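Local coordinates for superoxide dismutase [Mn/Fe] (Aeropyrum pernix, PDB 3AK2), which catalyses the dismutation of superoxide to oxygen and hydrogen peroxide and is cambialistic, working with manganese or iron at one metal site, at residues Asn15-Ala18 / Ile24-Ile27; Lys29-Lys34 / Ile77-Phe82; Gln33-Thr38 / Trp167-Tyr172; Trp83-Pro88 / Pro160-Asp165. One frame throughout, in Å; residues are numbered along the deposited sequence.

Three of the four contacts meet at the manganese ion. Contact 2 supplies His31 and His79, contact 3 His169 and contact 4 Asp165, and one metal-bound water completes the set. The centres of contacts 2 and 3 are about 7 Å apart, and both contacts use helix 25-54, sharing Gln33 and Lys34, while the centres of contacts 3 and 4 are about 15 Å apart and these two are joined by His36 ND1 and Trp83 NE1 at 2.9 Å. Contact 1 sits at the surface start of the same helix, its centre about 12 Å from that of contact 2, which it reaches through Tyr16 OH and His32 ND1 at 2.8 Å. Contacts 3 and 4 join the alpha-hairpin and C-terminal family regions.

Contact 1 of 4, residues Asn15-Ala18 / Ile24-Ile27; sequences NYNA and IEEI
The side chain of Glu25, in the first turn of helix 25-54, lies along the type I beta turn Asn15-Ala18. Its CB rests 3.8 Å from CB of Asn17. CG, set anti to the backbone N (chi1 -178°), meets CB of Tyr16 at 3.8 Å. CD then passes over CB of Asn17, and OE2 ends 3.7 Å from that same carbon. The amide of Asn17 and the carboxylate of Glu25 run side by side in the same direction with their planes 18° apart. No direct hydrogen bond crosses the contact; one water accepts from Asn17 N at 3.0 Å and donates to Glu25 OE2 at 2.8 Å. The backbones also come close, with CA of Glu25 directing its hydrogen at Tyr16 O over 3.4 Å in a nearly straight CA-H...O contact. The phenol of Tyr16 leads away from Glu25 to a hydrogen bond with His32, while Glu20 accepts from the backbone N of Glu25. A long, flexible acid suits this rim, since its methylenes cover the turn and its carboxylate, on an exposed residue, takes a water bridge. The turn is therefore held to the helix start by aliphatic packing and a bridging water, a linkage that probably leaves the carboxylate some freedom.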
# COMPACT_ATOMS: atom_id res chain seq x y z
N ASN A 15 3.26 32.65 13.43
CA ASN A 15 4.71 32.47 13.46
C ASN A 15 5.10 31.05 13.87
O ASN A 15 4.30 30.31 14.44
CB ASN A 15 5.36 33.51 14.38
CG ASN A 15 5.45 34.90 13.74
OD1 ASN A 15 5.76 35.88 14.43
ND2 ASN A 15 5.18 34.99 12.45
N TYR A 16 6.35 30.67 13.59
CA TYR A 16 6.83 29.32 13.87
C TYR A 16 6.76 28.92 15.35
O TYR A 16 6.57 27.75 15.67
CB TYR A 16 8.24 29.10 13.32
CG TYR A 16 8.33 29.08 11.81
CD1 TYR A 16 7.55 28.19 11.06
CD2 TYR A 16 9.20 29.93 11.13
CE1 TYR A 16 7.63 28.16 9.67
CE2 TYR A 16 9.29 29.90 9.73
CZ TYR A 16 8.50 29.02 9.01
OH TYR A 16 8.58 28.99 7.64
N ASN A 17 6.92 29.89 16.25
CA ASN A 17 6.87 29.60 17.69
C ASN A 17 5.48 29.78 18.32
O ASN A 17 5.33 29.67 19.54
CB ASN A 17 7.92 30.42 18.45
CG ASN A 17 7.60 31.91 18.51
OD1 ASN A 17 6.63 32.38 17.91
ND2 ASN A 17 8.42 32.65 19.24
N ALA A 18 4.48 30.03 17.48
CA ALA A 18 3.15 30.40 17.98
C ALA A 18 2.34 29.26 18.60
O ALA A 18 1.35 29.51 19.27
CB ALA A 18 2.35 31.09 16.89
N ILE A 24 6.89 22.65 19.31
CA ILE A 24 8.03 23.58 19.38
C ILE A 24 8.36 24.25 18.04
O ILE A 24 8.06 23.72 16.96
CB ILE A 24 9.31 22.91 19.96
CG1 ILE A 24 9.72 21.67 19.15
CG2 ILE A 24 9.13 22.59 21.45
CD1 ILE A 24 11.11 21.14 19.48
N GLU A 25 8.99 25.42 18.14
CA GLU A 25 9.36 26.23 16.99
C GLU A 25 10.17 25.46 15.95
O GLU A 25 9.92 25.60 14.75
CB GLU A 25 10.11 27.48 17.44
CG GLU A 25 10.51 28.43 16.31
CD GLU A 25 11.28 29.65 16.80
OE1 GLU A 25 12.18 29.48 17.65
OE2 GLU A 25 10.98 30.76 16.33
N GLU A 26 11.15 24.67 16.40
CA GLU A 26 12.03 23.99 15.45
C GLU A 26 11.26 23.03 14.56
O GLU A 26 11.54 22.93 13.36
CB GLU A 26 13.18 23.25 16.14
CG GLU A 26 14.22 22.75 15.14
CD GLU A 26 15.33 21.93 15.76
OE1 GLU A 26 16.23 21.51 14.99
OE2 GLU A 26 15.31 21.69 16.98
N ILE A 27 10.29 22.33 15.14
CA ILE A 27 9.42 21.44 14.36
C ILE A 27 8.62 22.24 13.34
O ILE A 27 8.62 21.91 12.16
CB ILE A 27 8.47 20.61 15.25
CG1 ILE A 27 9.27 19.56 16.01
CG2 ILE A 27 7.38 19.95 14.39
CD1 ILE A 27 8.46 18.80 17.05
O HOH W 1 8.73 32.16 15.38

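Contact 2 of 4, residues Lys29-Lys34 / Ile77-Phe82; sequences KLHHQK and IMHTIF. With MN (manganese (II) ion), chain E.
The manganese ion is gripped by NE2 of His31 and NE2 of His79, each at 2.2 Å, and by a water at 2.1 Å; Asp165 and His169 complete its five ligands. The two histidine nitrogens stand only 3.1 Å apart, yet they are not hydrogen-bonded: both bind the metal. NE2 of His31 approaches the His79 ring at its edge, in the ring plane, and the two imidazoles are almost perpendicular, at 89°. Different first torsions bring them together, His31 with CG anti to the backbone N (chi1 -159°) and His79 with CG anti to its carbonyl carbon. On His79 the far nitrogen, ND1, is hydrogen-bonded to Gly75 O one turn back in its own helix, which fixes the rotation of the ring and probably makes NE2 a somewhat better donor to the metal. This is the alpha-hairpin half of the iron/manganese superoxide dismutase site, in which helices 25-54 and 62-82 each give one histidine. Phe82 completes an aromatic cluster with the two histidines: its CE2 lies 3.7 Å from CE1 of His31, with the ring planes 53° apart, and Trp83 meets the His31 ring edge-to-face. A phenylalanine suits this buried place because it packs obliquely against CE1 of the imidazole without offering a competing ligand. On the same helix as His31, and spanning it, NZ of Lys29 reaches OE1 of Gln33 at 2.8 Å from above the carbonyl plane.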
# COMPACT_ATOMS: atom_id res chain seq x y z
N LYS A 29 9.14 25.06 11.96
CA LYS A 29 10.01 25.60 10.91
C LYS A 29 10.45 24.54 9.90
O LYS A 29 10.29 24.72 8.70
CB LYS A 29 11.22 26.32 11.51
CG LYS A 29 12.06 27.08 10.50
CD LYS A 29 13.05 28.00 11.18
CE LYS A 29 13.77 28.88 10.17
NZ LYS A 29 12.86 29.89 9.56
N LEU A 30 11.01 23.43 10.39
CA LEU A 30 11.42 22.34 9.51
C LEU A 30 10.22 21.77 8.76
O LEU A 30 10.31 21.45 7.58
CB LEU A 30 12.09 21.22 10.30
CG LEU A 30 13.46 21.51 10.92
CD1 LEU A 30 13.80 20.43 11.93
CD2 LEU A 30 14.54 21.61 9.85
N HIS A 31 9.11 21.63 9.46
CA HIS A 31 7.93 20.99 8.90
C HIS A 31 7.41 21.77 7.69
O HIS A 31 7.05 21.19 6.67
CB HIS A 31 6.85 20.91 9.97
CG HIS A 31 5.82 19.86 9.70
ND1 HIS A 31 4.82 19.55 10.60
CD2 HIS A 31 5.63 19.04 8.64
CE1 HIS A 31 4.06 18.59 10.11
NE2 HIS A 31 4.54 18.26 8.92
N HIS A 32 7.42 23.09 7.83
CA HIS A 32 6.92 23.98 6.80
C HIS A 32 7.95 24.16 5.69
O HIS A 32 7.65 23.94 4.51
CB HIS A 32 6.59 25.33 7.45
CG HIS A 32 6.02 26.34 6.51
ND1 HIS A 32 6.60 27.57 6.31
CD2 HIS A 32 4.92 26.31 5.72
CE1 HIS A 32 5.88 28.26 5.44
NE2 HIS A 32 4.86 27.51 5.06
N GLN A 33 9.17 24.55 6.08
CA GLN A 33 10.21 24.94 5.12
C GLN A 33 10.85 23.76 4.39
O GLN A 33 11.29 23.91 3.25
CB GLN A 33 11.31 25.76 5.81
CG GLN A 33 10.82 27.08 6.37
CD GLN A 33 11.93 27.98 6.89
OE1 GLN A 33 11.72 29.17 7.10
NE2 GLN A 33 13.11 27.41 7.09
N LYS A 34 10.91 22.61 5.05
CA LYS A 34 11.54 21.45 4.45
C LYS A 34 10.50 20.47 3.91
O LYS A 34 10.44 20.23 2.71
CB LYS A 34 12.51 20.77 5.43
CG LYS A 34 13.63 21.67 5.94
CD LYS A 34 14.57 22.09 4.81
CE LYS A 34 15.83 22.78 5.33
NZ LYS A 34 15.57 24.19 5.73
N ILE A 77 -1.87 19.12 -0.18
CA ILE A 77 -3.20 19.48 0.31
C ILE A 77 -3.40 19.16 1.79
O ILE A 77 -4.01 19.94 2.51
CB ILE A 77 -4.32 18.91 -0.58
CG1 ILE A 77 -5.62 19.67 -0.29
CG2 ILE A 77 -4.45 17.39 -0.43
CD1 ILE A 77 -6.73 19.36 -1.26
N MET A 78 -2.86 18.03 2.26
CA MET A 78 -3.00 17.66 3.66
C MET A 78 -2.33 18.68 4.58
O MET A 78 -2.91 19.07 5.59
CB MET A 78 -2.50 16.24 3.95
CG MET A 78 -3.26 15.13 3.21
SD MET A 78 -4.99 14.96 3.70
CE MET A 78 -4.81 14.18 5.31
N HIS A 79 -1.13 19.13 4.23
CA HIS A 79 -0.46 20.16 5.05
C HIS A 79 -1.17 21.51 4.94
O HIS A 79 -1.23 22.26 5.92
CB HIS A 79 1.02 20.29 4.71
CG HIS A 79 1.84 19.12 5.16
ND1 HIS A 79 1.91 17.94 4.45
CD2 HIS A 79 2.60 18.93 6.27
CE1 HIS A 79 2.68 17.08 5.09
NE2 HIS A 79 3.11 17.66 6.20
N THR A 80 -1.71 21.81 3.77
CA THR A 80 -2.47 23.04 3.55
C THR A 80 -3.68 23.13 4.47
O THR A 80 -4.03 24.22 4.94
CB THR A 80 -2.88 23.16 2.06
OG1 THR A 80 -1.70 23.33 1.26
CG2 THR A 80 -3.83 24.34 1.82
N ILE A 81 -4.31 21.99 4.76
CA ILE A 81 -5.42 21.94 5.72
C ILE A 81 -4.89 21.94 7.16
O ILE A 81 -5.44 22.62 8.03
CB ILE A 81 -6.31 20.71 5.46
CG1 ILE A 81 -6.90 20.77 4.04
CG2 ILE A 81 -7.42 20.61 6.51
CD1 ILE A 81 -7.58 19.49 3.59
N PHE A 82 -3.80 21.21 7.39
CA PHE A 82 -3.19 21.06 8.72
C PHE A 82 -2.86 22.39 9.41
O PHE A 82 -3.19 22.57 10.59
CB PHE A 82 -1.95 20.17 8.61
CG PHE A 82 -1.28 19.84 9.92
CD1 PHE A 82 -1.98 19.21 10.94
CD2 PHE A 82 0.07 20.12 10.11
CE1 PHE A 82 -1.34 18.89 12.15
CE2 PHE A 82 0.72 19.80 11.30
CZ PHE A 82 0.01 19.19 12.32
MN MN E . 4.03 16.44 7.80
O HOH W 2 3.34 14.63 6.95

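Contact 3 of 4, residues Gln33-Thr38 / Trp167-Tyr172; sequences QKHHNT and WEHAYY. With MN (manganese (II) ion), chain E; EDO (1,2-ethanediol), chain I.
Helix 25-54, which makes a wider pi-type turn at 33-36, faces the loop after strand 159-165, with CA of His35 and CA of His169 8.5 Å apart. Between the two backbones the imidazoles stack face to face, their centroids 3.9 Å apart and their planes only 12° from parallel. The two side chains run antiparallel, ring over ring, which puts ND1 of His169 over the centre of the His35 ring and brings NE2 of His35 to 3.5 Å from CB of His169. The His169 ring rises from a first torsion of 67°, with CG between the backbone N and the carbonyl carbon, and CB of Trp167 covers its opposite face. NE2 of His169 binds manganese at 2.2 Å, while its ND1 is hydrogen-bonded to Glu168 of the second subunit. Both His35 nitrogens have partners: NE2 pairs with Tyr172 of the second subunit, and in this crystal ND1 lies 2.8 Å from O2 of a 1,2-ethanediol, hydrogen-bonded with either as donor. That molecule, probably from the crystallisation liquor, also touches OG1 of Thr38, whose hydroxyl donates to Lys34 O at 2.7 Å. With an alanine at His35, one face of His169 would probably lose its stacking cover and Tyr172 of the neighbouring subunit its ring-nitrogen partner. Histidine suits both positions, being flat enough to stack and able to bond at two nitrogens, and so the first coordination shell is tied directly to the subunit interface.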
# COMPACT_ATOMS: atom_id res chain seq x y z
N GLN A 33 9.17 24.55 6.08
CA GLN A 33 10.21 24.94 5.12
C GLN A 33 10.85 23.76 4.39
O GLN A 33 11.29 23.91 3.25
CB GLN A 33 11.31 25.76 5.81
CG GLN A 33 10.82 27.08 6.37
CD GLN A 33 11.93 27.98 6.89
OE1 GLN A 33 11.72 29.17 7.10
NE2 GLN A 33 13.11 27.41 7.09
N LYS A 34 10.91 22.61 5.05
CA LYS A 34 11.54 21.45 4.45
C LYS A 34 10.50 20.47 3.91
O LYS A 34 10.44 20.23 2.71
CB LYS A 34 12.51 20.77 5.43
CG LYS A 34 13.63 21.67 5.94
CD LYS A 34 14.57 22.09 4.81
CE LYS A 34 15.83 22.78 5.33
NZ LYS A 34 15.57 24.19 5.73
N HIS A 35 9.65 19.95 4.79
CA HIS A 35 8.72 18.90 4.38
C HIS A 35 7.61 19.39 3.46
O HIS A 35 7.46 18.89 2.35
CB HIS A 35 8.18 18.15 5.60
CG HIS A 35 9.24 17.48 6.40
ND1 HIS A 35 9.86 16.32 5.98
CD2 HIS A 35 9.84 17.83 7.56
CE1 HIS A 35 10.77 15.97 6.87
NE2 HIS A 35 10.78 16.86 7.84
N HIS A 36 6.84 20.38 3.90
CA HIS A 36 5.74 20.84 3.06
C HIS A 36 6.29 21.36 1.72
O HIS A 36 5.76 21.03 0.66
CB HIS A 36 4.88 21.88 3.77
CG HIS A 36 3.61 22.22 3.04
ND1 HIS A 36 2.66 23.07 3.56
CD2 HIS A 36 3.14 21.82 1.84
CE1 HIS A 36 1.66 23.19 2.70
NE2 HIS A 36 1.93 22.44 1.65
N ASN A 37 7.36 22.14 1.77
CA ASN A 37 7.99 22.66 0.55
C ASN A 37 8.36 21.54 -0.43
O ASN A 37 8.17 21.68 -1.64
CB ASN A 37 9.23 23.49 0.88
CG ASN A 37 9.64 24.40 -0.26
OD1 ASN A 37 8.80 25.03 -0.90
ND2 ASN A 37 10.94 24.49 -0.51
N THR A 38 8.87 20.44 0.10
CA THR A 38 9.27 19.30 -0.72
C THR A 38 8.07 18.71 -1.47
O THR A 38 8.19 18.34 -2.64
CB THR A 38 10.01 18.24 0.12
OG1 THR A 38 11.27 18.78 0.53
CG2 THR A 38 10.24 16.96 -0.66
N TRP A 167 3.02 11.78 11.02
CA TRP A 167 4.36 11.47 10.54
C TRP A 167 5.32 11.75 11.68
O TRP A 167 5.08 12.65 12.49
CB TRP A 167 4.74 12.33 9.35
CG TRP A 167 4.15 11.88 8.05
CD1 TRP A 167 2.82 11.78 7.73
CD2 TRP A 167 4.87 11.51 6.87
NE1 TRP A 167 2.67 11.36 6.44
CE2 TRP A 167 3.91 11.19 5.88
CE3 TRP A 167 6.23 11.41 6.56
CZ2 TRP A 167 4.28 10.77 4.60
CZ3 TRP A 167 6.59 11.00 5.28
CH2 TRP A 167 5.62 10.68 4.32
N GLU A 168 6.41 11.00 11.75
CA GLU A 168 7.36 11.17 12.85
C GLU A 168 7.94 12.58 12.89
O GLU A 168 8.14 13.14 13.97
CB GLU A 168 8.44 10.09 12.80
CG GLU A 168 7.86 8.69 13.03
CD GLU A 168 8.88 7.58 12.99
OE1 GLU A 168 9.77 7.59 12.11
OE2 GLU A 168 8.76 6.66 13.83
N HIS A 169 8.17 13.18 11.72
CA HIS A 169 8.70 14.55 11.66
C HIS A 169 7.80 15.59 12.32
O HIS A 169 8.25 16.70 12.61
CB HIS A 169 9.06 14.97 10.23
CG HIS A 169 7.89 15.11 9.30
ND1 HIS A 169 7.75 14.33 8.17
CD2 HIS A 169 6.83 15.95 9.30
CE1 HIS A 169 6.65 14.68 7.53
NE2 HIS A 169 6.07 15.66 8.19
N ALA A 170 6.52 15.26 12.52
CA ALA A 170 5.59 16.19 13.14
C ALA A 170 5.79 16.31 14.66
O ALA A 170 5.31 17.26 15.27
CB ALA A 170 4.14 15.82 12.81
N TYR A 171 6.51 15.36 15.26
CA TYR A 171 6.61 15.34 16.72
C TYR A 171 7.93 14.87 17.31
O TYR A 171 8.19 15.13 18.49
CB TYR A 171 5.47 14.50 17.31
CG TYR A 171 5.44 13.05 16.87
CD1 TYR A 171 6.23 12.09 17.51
CD2 TYR A 171 4.63 12.64 15.82
CE1 TYR A 171 6.20 10.76 17.11
CE2 TYR A 171 4.59 11.31 15.42
CZ TYR A 171 5.39 10.38 16.06
OH TYR A 171 5.34 9.06 15.66
N TYR A 172 8.76 14.19 16.53
CA TYR A 172 9.91 13.46 17.09
C TYR A 172 10.91 14.31 17.86
O TYR A 172 11.39 13.90 18.92
CB TYR A 172 10.64 12.62 16.04
CG TYR A 172 11.16 11.32 16.61
CD1 TYR A 172 10.37 10.17 16.58
CD2 TYR A 172 12.41 11.25 17.22
CE1 TYR A 172 10.83 8.98 17.13
CE2 TYR A 172 12.88 10.06 17.76
CZ TYR A 172 12.08 8.93 17.71
OH TYR A 172 12.55 7.75 18.25
MN MN E . 4.03 16.44 7.80
C1 EDO I . 12.54 17.47 3.36
O1 EDO I . 13.96 17.47 3.17
C2 EDO I . 11.94 16.25 2.68
O2 EDO I . 10.68 15.94 3.28
O HOH W 2 3.34 14.63 6.95

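Contact 4 of 4, residues Trp83-Pro88 / Pro160-Asp165; sequences WPNMAP and PILVID. With MN (manganese (II) ion), chain E.
A first torsion of -89° in Asn85 presents its carboxamide to the backbone of strand 159-165, where it makes one hydrogen bond through each end. OD1 accepts from Val163 N at 2.8 Å, with an angle of 152° at the hydrogen and the donor tilted 30° from the carbonyl plane. ND2 gives a longer bond to Ile161 O, 3.2 Å away, and also reaches Asp194 of helix 192-205. The residue spanned between them, Leu162, brings its CD1 to 3.7 Å from OD1 of Asn85, and CG2 of Val163 lies equally near that oxygen, so the amide is bordered by hydrocarbon. Here the strand is broken by a classic beta bulge in which Ile161 and Leu162 both face Leu133; the amide thus serves backbone groups at an irregular part of the sheet's outer strand in this chain. Asn85 itself stands in the type I beta turn Trp83-Met86, just after helix 62-82. A leucine in place of Asn85 would probably leave Val163 N and Ile161 O without these partners in a buried setting, and Asp194 without its amide donor. Two residues beyond Val163, Asp165 binds manganese through OD2 at 2.0 Å, while OD1 accepts from Trp167 N and more weakly from the metal-bound water. Asparagine suits its place because one short amide offers both an acceptor and a donor, and the contact thereby joins the loop that follows helix 62-82 to the bulged strand that carries a metal ligand.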
# COMPACT_ATOMS: atom_id res chain seq x y z
N TRP A 83 -2.23 23.31 8.70
CA TRP A 83 -1.79 24.55 9.35
C TRP A 83 -2.95 25.40 9.91
O TRP A 83 -2.94 25.73 11.10
CB TRP A 83 -0.87 25.40 8.47
CG TRP A 83 0.24 24.68 7.77
CD1 TRP A 83 0.50 24.69 6.44
CD2 TRP A 83 1.27 23.87 8.37
NE1 TRP A 83 1.62 23.94 6.16
CE2 TRP A 83 2.12 23.43 7.33
CE3 TRP A 83 1.57 23.49 9.69
CZ2 TRP A 83 3.22 22.62 7.55
CZ3 TRP A 83 2.67 22.67 9.91
CH2 TRP A 83 3.49 22.25 8.84
N PRO A 84 -3.93 25.78 9.06
CA PRO A 84 -5.06 26.56 9.60
C PRO A 84 -5.99 25.77 10.52
O PRO A 84 -6.79 26.38 11.25
CB PRO A 84 -5.80 27.03 8.35
CG PRO A 84 -5.46 26.02 7.30
CD PRO A 84 -4.05 25.59 7.60
N ASN A 85 -5.89 24.44 10.51
CA ASN A 85 -6.57 23.59 11.50
C ASN A 85 -6.05 23.84 12.91
O ASN A 85 -6.63 23.36 13.88
CB ASN A 85 -6.35 22.11 11.19
CG ASN A 85 -7.39 21.50 10.25
OD1 ASN A 85 -7.25 20.34 9.87
ND2 ASN A 85 -8.43 22.25 9.89
N MET A 86 -4.93 24.56 13.03
CA MET A 86 -4.35 24.88 14.33
C MET A 86 -4.31 26.39 14.52
O MET A 86 -4.42 27.15 13.56
CB MET A 86 -2.94 24.29 14.47
CG MET A 86 -2.92 22.77 14.38
SD MET A 86 -1.29 22.03 14.60
CE MET A 86 -0.43 22.59 13.12
N ALA A 87 -4.16 26.81 15.77
CA ALA A 87 -4.05 28.23 16.12
C ALA A 87 -3.34 28.34 17.45
O ALA A 87 -3.36 27.39 18.24
CB ALA A 87 -5.45 28.86 16.19
N PRO A 88 -2.71 29.50 17.72
CA PRO A 88 -2.05 29.69 19.02
C PRO A 88 -3.02 29.41 20.16
O PRO A 88 -4.20 29.76 20.05
CB PRO A 88 -1.65 31.17 18.99
CG PRO A 88 -1.51 31.50 17.55
CD PRO A 88 -2.56 30.68 16.86
N PRO A 160 -11.79 16.17 4.03
CA PRO A 160 -11.16 16.41 5.33
C PRO A 160 -11.46 17.82 5.85
O PRO A 160 -11.26 18.80 5.13
CB PRO A 160 -9.66 16.26 5.04
CG PRO A 160 -9.59 15.44 3.79
CD PRO A 160 -10.79 15.88 2.99
N ILE A 161 -11.97 17.90 7.07
CA ILE A 161 -12.20 19.19 7.72
C ILE A 161 -11.28 19.43 8.92
O ILE A 161 -11.06 20.58 9.33
CB ILE A 161 -13.70 19.43 8.10
CG1 ILE A 161 -14.19 18.42 9.15
CG2 ILE A 161 -14.57 19.40 6.84
CD1 ILE A 161 -15.54 18.78 9.77
N LEU A 162 -10.75 18.35 9.47
CA LEU A 162 -9.77 18.41 10.55
C LEU A 162 -8.81 17.24 10.42
O LEU A 162 -9.23 16.09 10.35
CB LEU A 162 -10.46 18.38 11.93
CG LEU A 162 -9.53 18.33 13.14
CD1 LEU A 162 -8.63 19.57 13.23
CD2 LEU A 162 -10.33 18.19 14.42
N VAL A 163 -7.52 17.56 10.37
CA VAL A 163 -6.49 16.53 10.21
C VAL A 163 -5.39 16.71 11.25
O VAL A 163 -5.08 17.84 11.65
CB VAL A 163 -5.86 16.52 8.77
CG1 VAL A 163 -6.95 16.37 7.69
CG2 VAL A 163 -5.03 17.77 8.51
N ILE A 164 -4.82 15.59 11.69
CA ILE A 164 -3.62 15.62 12.52
C ILE A 164 -2.53 14.82 11.83
O ILE A 164 -2.73 13.67 11.44
CB ILE A 164 -3.86 15.12 13.98
CG1 ILE A 164 -2.57 15.26 14.80
CG2 ILE A 164 -4.38 13.68 13.99
CD1 ILE A 164 -2.65 14.78 16.25
N ASP A 165 -1.37 15.45 11.68
CA ASP A 165 -0.21 14.82 11.09
C ASP A 165 0.48 13.98 12.15
O ASP A 165 0.91 14.51 13.18
CB ASP A 165 0.74 15.91 10.59
CG ASP A 165 1.86 15.39 9.73
OD1 ASP A 165 1.98 14.16 9.51
OD2 ASP A 165 2.63 16.24 9.25
MN MN E . 4.03 16.44 7.80
O HOH W 2 3.34 14.63 6.95